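Local structure of enoyl-CoA hydratase/carnithine racemase (6SL9) at residues A[15-20]-A[50-55]; A[107-112]-A[139-144]; A[122-127]-A[167-172]; A[59-64]-A[98-103]. The protein probably isomerises a coenzyme A-bound intermediate to oxepin-CoA in bacterial phenylacetic acid breakdown, as a member of the crotonase (enoyl-CoA hydratase/isomerase) family. One frame throughout, in Å; residues are numbered along the deposited sequence.

Contact 1 of 4, residues A[15-20]-A[50-55]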
loop_
_atom_site.group_PDB
_atom_site.type_symbol
_atom_site.label_atom_id
_atom_site.label_comp_id
_atom_site.label_asym_id
_atom_site.label_seq_id
_atom_site.Cartn_x
_atom_site.Cartn_y
_atom_site.Cartn_z
ATOM N N LEU A 15 -18.321 -18.033 -17.211
ATOM C CA LEU A 15 -19.302 -17.099 -17.783
ATOM C C LEU A 15 -18.507 -15.915 -18.358
ATOM O O LEU A 15 -17.906 -15.192 -17.597
ATOM C CB LEU A 15 -20.334 -16.680 -16.743
ATOM C CG LEU A 15 -21.359 -15.673 -17.227
ATOM C CD1 LEU A 15 -22.236 -16.229 -18.323
ATOM C CD2 LEU A 15 -22.236 -15.204 -16.088
ATOM N N VAL A 16 -18.638 -15.720 -19.663
ATOM C CA VAL A 16 -17.991 -14.620 -20.384
ATOM C C VAL A 16 -19.009 -13.501 -20.560
ATOM O O VAL A 16 -20.074 -13.722 -21.192
ATOM C CB VAL A 16 -17.430 -15.098 -21.716
ATOM C CG1 VAL A 16 -16.694 -13.926 -22.366
ATOM C CG2 VAL A 16 -16.493 -16.272 -21.600
ATOM N N LEU A 17 -18.668 -12.369 -20.005
ATOM C CA LEU A 17 -19.481 -11.134 -20.076
ATOM C C LEU A 17 -18.784 -10.116 -20.962
ATOM O O LEU A 17 -17.616 -9.831 -20.732
ATOM C CB LEU A 17 -19.693 -10.554 -18.681
ATOM C CG LEU A 17 -20.375 -11.500 -17.685
ATOM C CD1 LEU A 17 -20.584 -10.830 -16.337
ATOM C CD2 LEU A 17 -21.701 -12.068 -18.229
ATOM N N THR A 18 -19.505 -9.553 -21.914
ATOM C CA THR A 18 -18.936 -8.591 -22.852
ATOM C C THR A 18 -19.769 -7.326 -22.821
ATOM O O THR A 18 -20.964 -7.362 -23.175
ATOM C CB THR A 18 -18.804 -9.184 -24.253
ATOM O OG1 THR A 18 -18.135 -10.432 -24.218
ATOM C CG2 THR A 18 -18.093 -8.217 -25.179
ATOM N N LEU A 19 -19.125 -6.231 -22.434
ATOM C CA LEU A 19 -19.749 -4.899 -22.555
ATOM C C LEU A 19 -20.029 -4.643 -24.042
ATOM O O LEU A 19 -19.094 -4.738 -24.884
ATOM C CB LEU A 19 -18.849 -3.786 -21.985
ATOM C CG LEU A 19 -18.334 -4.028 -20.568
ATOM C CD1 LEU A 19 -17.408 -2.915 -20.202
ATOM C CD2 LEU A 19 -19.438 -4.187 -19.570
ATOM N N ASN A 20 -21.272 -4.278 -24.380
ATOM C CA ASN A 20 -21.673 -4.313 -25.808
ATOM C C ASN A 20 -22.453 -3.053 -26.177
ATOM O O ASN A 20 -23.631 -3.116 -26.549
ATOM C CB ASN A 20 -22.484 -5.568 -26.084
ATOM C CG ASN A 20 -22.760 -5.720 -27.556
ATOM O OD1 ASN A 20 -21.887 -5.385 -28.362
ATOM N ND2 ASN A 20 -23.925 -6.273 -27.901
ATOM N N ARG A 50 -17.882 -21.464 -12.480
ATOM C CA ARG A 50 -16.859 -21.394 -11.419
ATOM C C ARG A 50 -15.936 -20.202 -11.593
ATOM O O ARG A 50 -15.156 -19.919 -10.685
ATOM C CB ARG A 50 -16.053 -22.686 -11.366
ATOM C CG ARG A 50 -16.835 -23.938 -11.098
ATOM C CD ARG A 50 -16.710 -24.547 -9.737
ATOM N NE ARG A 50 -15.359 -24.940 -9.385
ATOM C CZ ARG A 50 -14.761 -26.062 -9.724
ATOM N NH1 ARG A 50 -15.340 -26.999 -10.457
ATOM N NH2 ARG A 50 -13.532 -26.241 -9.311
ATOM N N ALA A 51 -16.030 -19.480 -12.689
ATOM C CA ALA A 51 -15.217 -18.274 -12.915
ATOM C C ALA A 51 -15.943 -17.372 -13.887
ATOM O O ALA A 51 -16.765 -17.868 -14.674
ATOM C CB ALA A 51 -13.852 -18.637 -13.456
ATOM N N LEU A 52 -15.649 -16.086 -13.856
ATOM C CA LEU A 52 -16.205 -15.107 -14.800
ATOM C C LEU A 52 -15.057 -14.415 -15.529
ATOM O O LEU A 52 -13.952 -14.287 -14.981
ATOM C CB LEU A 52 -17.061 -14.105 -14.042
ATOM C CG LEU A 52 -18.433 -14.587 -13.561
ATOM C CD1 LEU A 52 -18.297 -15.426 -12.305
ATOM C CD2 LEU A 52 -19.352 -13.435 -13.285
ATOM N N LEU A 53 -15.370 -13.995 -16.754
ATOM C CA LEU A 53 -14.420 -13.249 -17.597
ATOM C C LEU A 53 -15.186 -12.024 -18.119
ATOM O O LEU A 53 -16.248 -12.210 -18.728
ATOM C CB LEU A 53 -13.936 -14.102 -18.760
ATOM C CG LEU A 53 -13.038 -13.451 -19.816
ATOM C CD1 LEU A 53 -11.822 -12.792 -19.242
ATOM C CD2 LEU A 53 -12.656 -14.520 -20.843
ATOM N N LEU A 54 -14.646 -10.817 -17.957
ATOM C CA LEU A 54 -15.275 -9.568 -18.405
ATOM C C LEU A 54 -14.362 -8.914 -19.426
ATOM O O LEU A 54 -13.164 -8.728 -19.157
ATOM C CB LEU A 54 -15.488 -8.667 -17.170
ATOM C CG LEU A 54 -16.078 -7.279 -17.486
ATOM C CD1 LEU A 54 -17.486 -7.381 -18.069
ATOM C CD2 LEU A 54 -16.095 -6.468 -16.197
ATOM N N THR A 55 -14.953 -8.510 -20.536
ATOM C CA THR A 55 -14.237 -7.806 -21.611
ATOM C C THR A 55 -15.187 -6.828 -22.300
ATOM O O THR A 55 -16.361 -6.771 -21.950
ATOM C CB THR A 55 -13.607 -8.828 -22.555
ATOM O OG1 THR A 55 -12.579 -8.165 -23.305
ATOM C CG2 THR A 55 -14.595 -9.494 -23.487
#
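Leu17 and its neighbours pair in parallel with 51-55, in register Leu15 with Leu52 through Thr18 with Thr55. The two strand axes come within 4.7 Å of each other and diverge by 18°. Five backbone hydrogen bonds join them. Leu17 sits in the middle: its N gives a nearly straight bond of 2.7 Å to Leu53 O, and its O accepts Thr55 N at 3.0 Å. Four CA-H...O contacts fill in between these bonds.

The apolar contacts lie mainly on the face of Leu15, Leu17, Leu52 and Leu54. Leu54 CG is anti to its backbone N (chi1 177°), which carries CD1 back over the partner strand. There CD1 is 3.9 Å from Leu17 CB and 4.0 Å from Leu19 CD2. Leu17 CD1 meets Leu52 CD2 at 4.2 Å.

On the other face, Thr18 and Thr55 lie side by side, with Thr18 OG1 3.7 Å from Thr55 CG2. Thr55 OG1 points to the next strand and bonds to Ala101 O.

The pair closes the beta-alpha-beta unit of strand 14-19, helix 30-45 and strand 51-56. Strand 6-11 flanks it on one edge and strand 98-102 on the other. Helix 186-197 packs on Val16, Leu53 and Thr55.

Contact 2 of 4, residues A[107-112]-A[139-144]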
loop_
_atom_site.group_PDB
_atom_site.type_symbol
_atom_site.label_atom_id
_atom_site.label_comp_id
_atom_site.label_asym_id
_atom_site.label_seq_id
_atom_site.Cartn_x
_atom_site.Cartn_y
_atom_site.Cartn_z
ATOM N N ALA A 107 -11.299 4.047 -19.448
ATOM C CA ALA A 107 -11.220 5.432 -18.941
ATOM C C ALA A 107 -12.334 5.683 -17.926
ATOM O O ALA A 107 -13.456 5.171 -18.102
ATOM C CB ALA A 107 -11.321 6.431 -20.085
ATOM N N GLY A 108 -12.055 6.508 -16.940
ATOM C CA GLY A 108 -13.103 6.878 -15.967
ATOM C C GLY A 108 -13.651 5.659 -15.273
ATOM O O GLY A 108 -12.891 4.771 -14.874
ATOM N N ALA A 109 -14.952 5.523 -15.217
ATOM C CA ALA A 109 -15.567 4.326 -14.600
ATOM C C ALA A 109 -15.250 3.070 -15.388
ATOM O O ALA A 109 -15.347 1.981 -14.842
ATOM C CB ALA A 109 -17.033 4.490 -14.404
ATOM N N GLY A 110 -14.860 3.189 -16.650
ATOM C CA GLY A 110 -14.393 1.998 -17.381
ATOM C C GLY A 110 -13.090 1.474 -16.787
ATOM O O GLY A 110 -12.880 0.268 -16.723
ATOM N N MET A 111 -12.195 2.393 -16.390
ATOM C CA MET A 111 -10.966 2.013 -15.669
ATOM C C MET A 111 -11.355 1.426 -14.302
ATOM O O MET A 111 -10.814 0.385 -13.919
ATOM C CB MET A 111 -10.036 3.208 -15.518
ATOM C CG MET A 111 -8.809 2.908 -14.740
ATOM S SD MET A 111 -7.611 4.237 -14.943
ATOM C CE MET A 111 -6.281 3.672 -13.883
ATOM N N SER A 112 -12.274 2.066 -13.578
ATOM C CA SER A 112 -12.753 1.513 -12.299
ATOM C C SER A 112 -13.195 0.069 -12.455
ATOM O O SER A 112 -12.748 -0.811 -11.688
ATOM C CB SER A 112 -13.888 2.357 -11.711
ATOM O OG SER A 112 -13.572 3.754 -11.659
ATOM N N PRO A 139 -12.532 10.623 -8.639
ATOM C CA PRO A 139 -12.671 9.208 -8.942
ATOM C C PRO A 139 -13.917 8.641 -8.271
ATOM O O PRO A 139 -14.164 8.897 -7.112
ATOM C CB PRO A 139 -11.405 8.626 -8.370
ATOM C CG PRO A 139 -10.874 9.581 -7.386
ATOM C CD PRO A 139 -11.263 10.912 -7.957
ATOM N N ASP A 140 -14.658 7.808 -9.010
ATOM C CA ASP A 140 -15.813 7.106 -8.436
ATOM C C ASP A 140 -15.779 5.641 -8.831
ATOM O O ASP A 140 -14.821 5.151 -9.442
ATOM C CB ASP A 140 -17.119 7.871 -8.710
ATOM C CG ASP A 140 -17.665 7.839 -10.128
ATOM O OD1 ASP A 140 -17.404 6.851 -10.866
ATOM O OD2 ASP A 140 -18.361 8.825 -10.484
ATOM N N SER A 141 -16.871 4.957 -8.511
ATOM C CA SER A 141 -17.042 3.536 -8.818
ATOM C C SER A 141 -15.914 2.707 -8.198
ATOM O O SER A 141 -15.539 1.620 -8.742
ATOM C CB SER A 141 -17.179 3.326 -10.322
ATOM O OG SER A 141 -18.137 4.190 -10.876
ATOM N N GLY A 142 -15.424 3.125 -7.045
ATOM C CA GLY A 142 -14.395 2.428 -6.310
ATOM C C GLY A 142 -12.969 2.747 -6.742
ATOM O O GLY A 142 -12.056 2.160 -6.137
ATOM N N LEU A 143 -12.783 3.656 -7.703
ATOM C CA LEU A 143 -11.398 3.894 -8.167
ATOM C C LEU A 143 -10.593 4.519 -7.020
ATOM O O LEU A 143 -9.358 4.274 -6.959
ATOM C CB LEU A 143 -11.413 4.796 -9.385
ATOM C CG LEU A 143 -10.032 5.022 -10.040
ATOM C CD1 LEU A 143 -9.436 3.708 -10.486
ATOM C CD2 LEU A 143 -10.207 5.980 -11.200
ATOM N N SER A 144 -11.198 5.341 -6.139
ATOM C CA SER A 144 -10.398 5.952 -5.063
ATOM C C SER A 144 -9.946 4.892 -4.033
ATOM O O SER A 144 -8.980 5.154 -3.326
ATOM C CB SER A 144 -11.123 7.076 -4.384
ATOM O OG SER A 144 -12.141 6.639 -3.510
#
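Asp140 O is gripped by two donors that reach it from opposite faces of its carbonyl plane. One is the hydroxyl of Ser112, at 2.9 Å from OG to Asp140 O. The other is Leu143 N, at 3.1 Å from that same Asp140 O, which closes the type I' turn 140-143. Ser112 OG sits anti to its own carbonyl carbon (chi1 -50°), and this turns it toward the loop.

The fit around Ser112 is close. Its OG also lies 3.3 Å from Leu143 CB, and its CB is 3.7 Å from Ser141 CB. One turn back, Ala109 CB touches Ser141 OG at 3.7 Å. That hydroxyl donates to Asp140 OD1 at 2.8 Å, meeting it from above the carboxylate plane. Asp140 OD2 is bonded to Gln231 of the second subunit, so both carboxylate oxygens have a partner. Glu227 of that subunit accepts from Gly142 N.

Gly108 and Gly142 are N-caps, so the contact brings two helix starts together next to a subunit interface. In crotonases the helix start equivalent to 109-115 borders the active site. One N-H at this helix start typically forms half of the oxyanion hole, and Ala109 N is probably the equivalent here.

Contact 3 of 4, residues A[122-127]-A[167-172]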
loop_
_atom_site.group_PDB
_atom_site.type_symbol
_atom_site.label_atom_id
_atom_site.label_comp_id
_atom_site.label_asym_id
_atom_site.label_seq_id
_atom_site.Cartn_x
_atom_site.Cartn_y
_atom_site.Cartn_z
ATOM N N ALA A 122 -4.209 -7.193 -20.356
ATOM C CA ALA A 122 -4.461 -6.141 -21.339
ATOM C C ALA A 122 -3.886 -6.547 -22.683
ATOM O O ALA A 122 -2.788 -7.174 -22.752
ATOM C CB ALA A 122 -3.789 -4.863 -20.918
ATOM N N ALA A 123 -4.563 -6.157 -23.760
ATOM C CA ALA A 123 -4.004 -6.207 -25.106
ATOM C C ALA A 123 -2.925 -5.161 -25.243
ATOM O O ALA A 123 -3.084 -4.042 -24.772
ATOM C CB ALA A 123 -5.066 -5.929 -26.134
ATOM N N VAL A 124 -1.949 -5.482 -26.063
ATOM C CA VAL A 124 -1.057 -4.456 -26.626
ATOM C C VAL A 124 -2.004 -3.467 -27.324
ATOM O O VAL A 124 -2.851 -3.901 -28.161
ATOM C CB VAL A 124 -0.055 -5.118 -27.597
ATOM C CG1 VAL A 124 0.678 -4.056 -28.387
ATOM C CG2 VAL A 124 0.932 -6.055 -26.909
ATOM N N GLY A 125 -1.833 -2.204 -27.055
ATOM C CA GLY A 125 -2.673 -1.167 -27.642
ATOM C C GLY A 125 -3.707 -0.668 -26.700
ATOM O O GLY A 125 -4.252 0.392 -26.986
ATOM N N ALA A 126 -4.059 -1.451 -25.672
ATOM C CA ALA A 126 -5.060 -0.985 -24.701
ATOM C C ALA A 126 -4.467 0.185 -23.918
ATOM O O ALA A 126 -3.258 0.364 -23.901
ATOM C CB ALA A 126 -5.496 -2.100 -23.782
ATOM N N SER A 127 -5.286 0.890 -23.157
ATOM C CA SER A 127 -4.800 2.047 -22.392
ATOM C C SER A 127 -5.701 2.260 -21.212
ATOM O O SER A 127 -6.841 1.835 -21.195
ATOM C CB SER A 127 -4.690 3.226 -23.283
ATOM O OG SER A 127 -5.932 3.589 -23.807
ATOM N N SER A 167 -0.151 3.358 -21.394
ATOM C CA SER A 167 -0.084 2.187 -22.291
ATOM C C SER A 167 -0.266 0.901 -21.480
ATOM O O SER A 167 -0.146 0.862 -20.237
ATOM C CB SER A 167 1.213 2.166 -23.017
ATOM O OG SER A 167 2.217 1.859 -22.100
ATOM N N ALA A 168 -0.495 -0.190 -22.193
ATOM C CA ALA A 168 -0.605 -1.514 -21.542
ATOM C C ALA A 168 0.706 -1.805 -20.805
ATOM O O ALA A 168 0.674 -2.369 -19.705
ATOM C CB ALA A 168 -0.890 -2.547 -22.592
ATOM N N GLU A 169 1.827 -1.511 -21.447
ATOM C CA GLU A 169 3.137 -1.830 -20.838
ATOM C C GLU A 169 3.368 -1.003 -19.570
ATOM O O GLU A 169 3.897 -1.514 -18.552
ATOM C CB GLU A 169 4.253 -1.662 -21.871
ATOM C CG GLU A 169 4.086 -2.557 -23.112
ATOM C CD GLU A 169 3.177 -2.086 -24.255
ATOM O OE1 GLU A 169 3.140 -2.818 -25.266
ATOM O OE2 GLU A 169 2.521 -1.025 -24.148
ATOM N N GLU A 170 2.951 0.244 -19.571
ATOM C CA GLU A 170 3.018 1.068 -18.344
ATOM C C GLU A 170 2.076 0.503 -17.281
ATOM O O GLU A 170 2.439 0.473 -16.122
ATOM C CB GLU A 170 2.678 2.519 -18.665
ATOM C CG GLU A 170 3.684 3.268 -19.496
ATOM C CD GLU A 170 3.211 4.664 -19.873
ATOM O OE1 GLU A 170 3.830 5.599 -19.372
ATOM O OE2 GLU A 170 2.208 4.825 -20.642
ATOM N N ALA A 171 0.887 0.088 -17.666
ATOM C CA ALA A 171 -0.095 -0.499 -16.746
ATOM C C ALA A 171 0.505 -1.731 -16.081
ATOM O O ALA A 171 0.305 -1.969 -14.879
ATOM C CB ALA A 171 -1.360 -0.823 -17.464
ATOM N N LEU A 172 1.196 -2.542 -16.876
ATOM C CA LEU A 172 1.815 -3.759 -16.333
ATOM C C LEU A 172 2.869 -3.377 -15.289
ATOM O O LEU A 172 2.894 -3.947 -14.213
ATOM C CB LEU A 172 2.448 -4.528 -17.492
ATOM C CG LEU A 172 3.158 -5.804 -17.099
ATOM C CD1 LEU A 172 2.223 -6.856 -16.513
ATOM C CD2 LEU A 172 3.877 -6.364 -18.291
HETATM O O HOH W 1 -0.928 0.045 -25.054
#
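Glu169 folds toward Val124 through two torsions. Its CG is anti to the carbonyl carbon (chi1 -59°), and the chain then bends at chi2 (83°). Val124 holds CG1 anti to its backbone N (chi1 169°). OE1 of Glu169 thus comes to 4.2 Å from Val124 CG1, and the two side chains cross at the exposed edge of the contact.

Deeper in, Ala168 does most of the touching. Its CB lies 3.4 Å from Ala123 O and 4.1 Å from Ala122 CB. The small methyl group lets the helix start sit close against the type II turn 123-126.

The polar link runs through a water. It donates to Ala126 O at 2.6 Å and accepts from Ala168 N at 2.9 Å. Gly125 N adds a weak bond. The water therefore joins the turn to the first turn of helix 168-174.

That helix start is also secured from within by a capping box. Ser167 OG accepts from Glu170 N at 3.1 Å, and Ser167 N donates to Glu170 OE2 at 2.9 Å. Val180 of strand 179-181 touches both Val124 and Ala168.

Methyl packing and one bridging water thus hold the two segments together, while Val124 and Glu169 meet at the rim. Backbone N-H groups at the helix start are met by a hydroxyl, a carboxylate and a water. The negative charges of Glu169 and Glu170 would probably also suit the positive end of the helix dipole.

Contact 4 of 4, residues A[59-64]-A[98-103]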
loop_
_atom_site.group_PDB
_atom_site.type_symbol
_atom_site.label_atom_id
_atom_site.label_comp_id
_atom_site.label_asym_id
_atom_site.label_seq_id
_atom_site.Cartn_x
_atom_site.Cartn_y
_atom_site.Cartn_z
ATOM N N ARG A 59 -13.543 -1.458 -30.166
ATOM C CA ARG A 59 -12.167 -0.998 -29.977
ATOM C C ARG A 59 -11.878 -0.654 -28.518
ATOM O O ARG A 59 -10.703 -0.559 -28.166
ATOM C CB ARG A 59 -11.832 0.169 -30.898
ATOM C CG ARG A 59 -12.273 1.561 -30.462
ATOM C CD ARG A 59 -11.828 2.624 -31.459
ATOM N NE ARG A 59 -12.316 3.968 -31.159
ATOM C CZ ARG A 59 -11.742 4.797 -30.279
ATOM N NH1 ARG A 59 -10.641 4.425 -29.638
ATOM N NH2 ARG A 59 -12.283 5.987 -30.039
ATOM N N ALA A 60 -12.896 -0.378 -27.694
ATOM C CA ALA A 60 -12.727 -0.007 -26.284
ATOM C C ALA A 60 -13.075 -1.145 -25.348
ATOM O O ALA A 60 -13.918 -1.987 -25.649
ATOM C CB ALA A 60 -13.602 1.158 -25.976
ATOM N N PHE A 61 -12.468 -1.093 -24.174
ATOM C CA PHE A 61 -13.011 -1.816 -23.007
ATOM C C PHE A 61 -14.222 -1.007 -22.527
ATOM O O PHE A 61 -15.342 -1.477 -22.695
ATOM C CB PHE A 61 -11.950 -2.035 -21.904
ATOM C CG PHE A 61 -12.527 -2.710 -20.683
ATOM C CD1 PHE A 61 -12.727 -4.071 -20.674
ATOM C CD2 PHE A 61 -12.920 -1.982 -19.574
ATOM C CE1 PHE A 61 -13.238 -4.708 -19.568
ATOM C CE2 PHE A 61 -13.457 -2.599 -18.475
ATOM C CZ PHE A 61 -13.625 -3.961 -18.484
ATOM N N SER A 62 -14.007 0.197 -22.007
ATOM C CA SER A 62 -15.098 1.166 -21.783
ATOM C C SER A 62 -14.507 2.534 -21.572
ATOM O O SER A 62 -13.602 2.703 -20.756
ATOM C CB SER A 62 -15.925 0.808 -20.570
ATOM O OG SER A 62 -16.845 1.839 -20.260
ATOM N N ALA A 63 -15.108 3.494 -22.259
ATOM C CA ALA A 63 -14.730 4.923 -22.093
ATOM C C ALA A 63 -15.344 5.593 -20.848
ATOM O O ALA A 63 -15.067 6.758 -20.603
ATOM C CB ALA A 63 -15.093 5.704 -23.345
ATOM N N GLY A 64 -16.081 4.835 -20.049
ATOM C CA GLY A 64 -16.650 5.366 -18.806
ATOM C C GLY A 64 -18.021 5.933 -19.032
ATOM O O GLY A 64 -18.721 5.581 -19.974
ATOM N N LEU A 98 -12.828 -13.555 -10.878
ATOM C CA LEU A 98 -13.106 -12.709 -12.058
ATOM C C LEU A 98 -11.806 -12.384 -12.763
ATOM O O LEU A 98 -10.890 -11.799 -12.187
ATOM C CB LEU A 98 -13.820 -11.428 -11.611
ATOM C CG LEU A 98 -14.070 -10.375 -12.693
ATOM C CD1 LEU A 98 -15.023 -10.907 -13.734
ATOM C CD2 LEU A 98 -14.592 -9.075 -12.104
ATOM N N VAL A 99 -11.767 -12.715 -14.026
ATOM C CA VAL A 99 -10.673 -12.301 -14.918
ATOM C C VAL A 99 -11.209 -11.146 -15.739
ATOM O O VAL A 99 -12.335 -11.207 -16.236
ATOM C CB VAL A 99 -10.242 -13.459 -15.834
ATOM C CG1 VAL A 99 -9.196 -13.030 -16.823
ATOM C CG2 VAL A 99 -9.737 -14.650 -15.038
ATOM N N VAL A 100 -10.391 -10.088 -15.920
ATOM C CA VAL A 100 -10.752 -8.974 -16.845
ATOM C C VAL A 100 -9.768 -8.987 -18.004
ATOM O O VAL A 100 -8.556 -9.077 -17.742
ATOM C CB VAL A 100 -10.765 -7.643 -16.090
ATOM C CG1 VAL A 100 -10.778 -6.464 -17.052
ATOM C CG2 VAL A 100 -11.955 -7.576 -15.179
ATOM N N ALA A 101 -10.269 -8.841 -19.214
ATOM C CA ALA A 101 -9.467 -8.746 -20.448
ATOM C C ALA A 101 -9.701 -7.351 -21.021
ATOM O O ALA A 101 -10.757 -7.063 -21.594
ATOM C CB ALA A 101 -9.850 -9.821 -21.403
ATOM N N VAL A 102 -8.714 -6.467 -20.836
ATOM C CA VAL A 102 -8.802 -5.059 -21.268
ATOM C C VAL A 102 -8.356 -4.955 -22.737
ATOM O O VAL A 102 -7.168 -4.993 -23.032
ATOM C CB VAL A 102 -8.045 -4.102 -20.357
ATOM C CG1 VAL A 102 -8.310 -2.671 -20.759
ATOM C CG2 VAL A 102 -8.433 -4.286 -18.893
ATOM N N ASN A 103 -9.336 -4.912 -23.638
ATOM C CA ASN A 103 -9.125 -4.978 -25.087
ATOM C C ASN A 103 -8.837 -3.639 -25.721
ATOM O O ASN A 103 -8.398 -3.606 -26.875
ATOM C CB ASN A 103 -10.333 -5.632 -25.749
ATOM C CG ASN A 103 -11.600 -4.873 -25.449
ATOM O OD1 ASN A 103 -12.049 -4.848 -24.296
ATOM N ND2 ASN A 103 -12.131 -4.188 -26.467
#
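The chain turns a corner at Phe61, whose CA lies 5.4 Å from Asn103 CA, and residues 59-61 run nearly opposite to 100-103 (161° apart). Asn103 holds CG between its backbone N and carbonyl carbon (chi1 58°), which swings the amide toward the turn. Its ND2 donates to Ala60 O at 3.0 Å. The approach is from above the carbonyl plane, with a C=O...N angle of only 99°. Asn103 OD1 lies 3.4 Å from Phe61 CA, at the edge of the ring and near its plane. The same oxygen accepts from Gly56 N, so both ends of the amide are tied down.

The Phe61 side chain crosses Val100 at about a right angle, with CE1 3.9 Å from Val100 CG1. Phe61 CB is equally far, 3.9 Å, from Val102 CG1. Phe61 CD1 comes to 3.7 Å from Ala101 O. Ala114 of helix 109-115 touches the Phe61 side chain as well.

Beyond the corner, Ser62 OG accepts from Gly64 N at 3.1 Å, an ST turn. In crotonases the loop after the equivalent of strand 51-56 usually supplies one oxyanion-hole N-H. Residues 62-64 lead into that place; the donor is probably the N-H of the residue that follows Gly64.

Overall arrangement
Contacts 1, 2 and 4 are buried, whereas contact 3 reaches the surface. Contacts 1, 3 and 4 all reach the six-stranded sheet. Strand 98-102 of contact 4 lies between strand 51-56 of contact 1 and strand 119-123 of contact 3, and it bonds to both. Contact 2 stands off the sheet but meets contact 4 through Ala107 N and Ser62 O. These two contacts probably border the oxyanion hole, as in other crotonases. The chemistry follows the place: regular backbone pairing within the sheet, with leucines packed on its face; single side-chain bonds to carbonyls at the loops of contacts 2 and 4; and a water bridge at contact 3. Among the four, contact 2 alone adjoins another subunit.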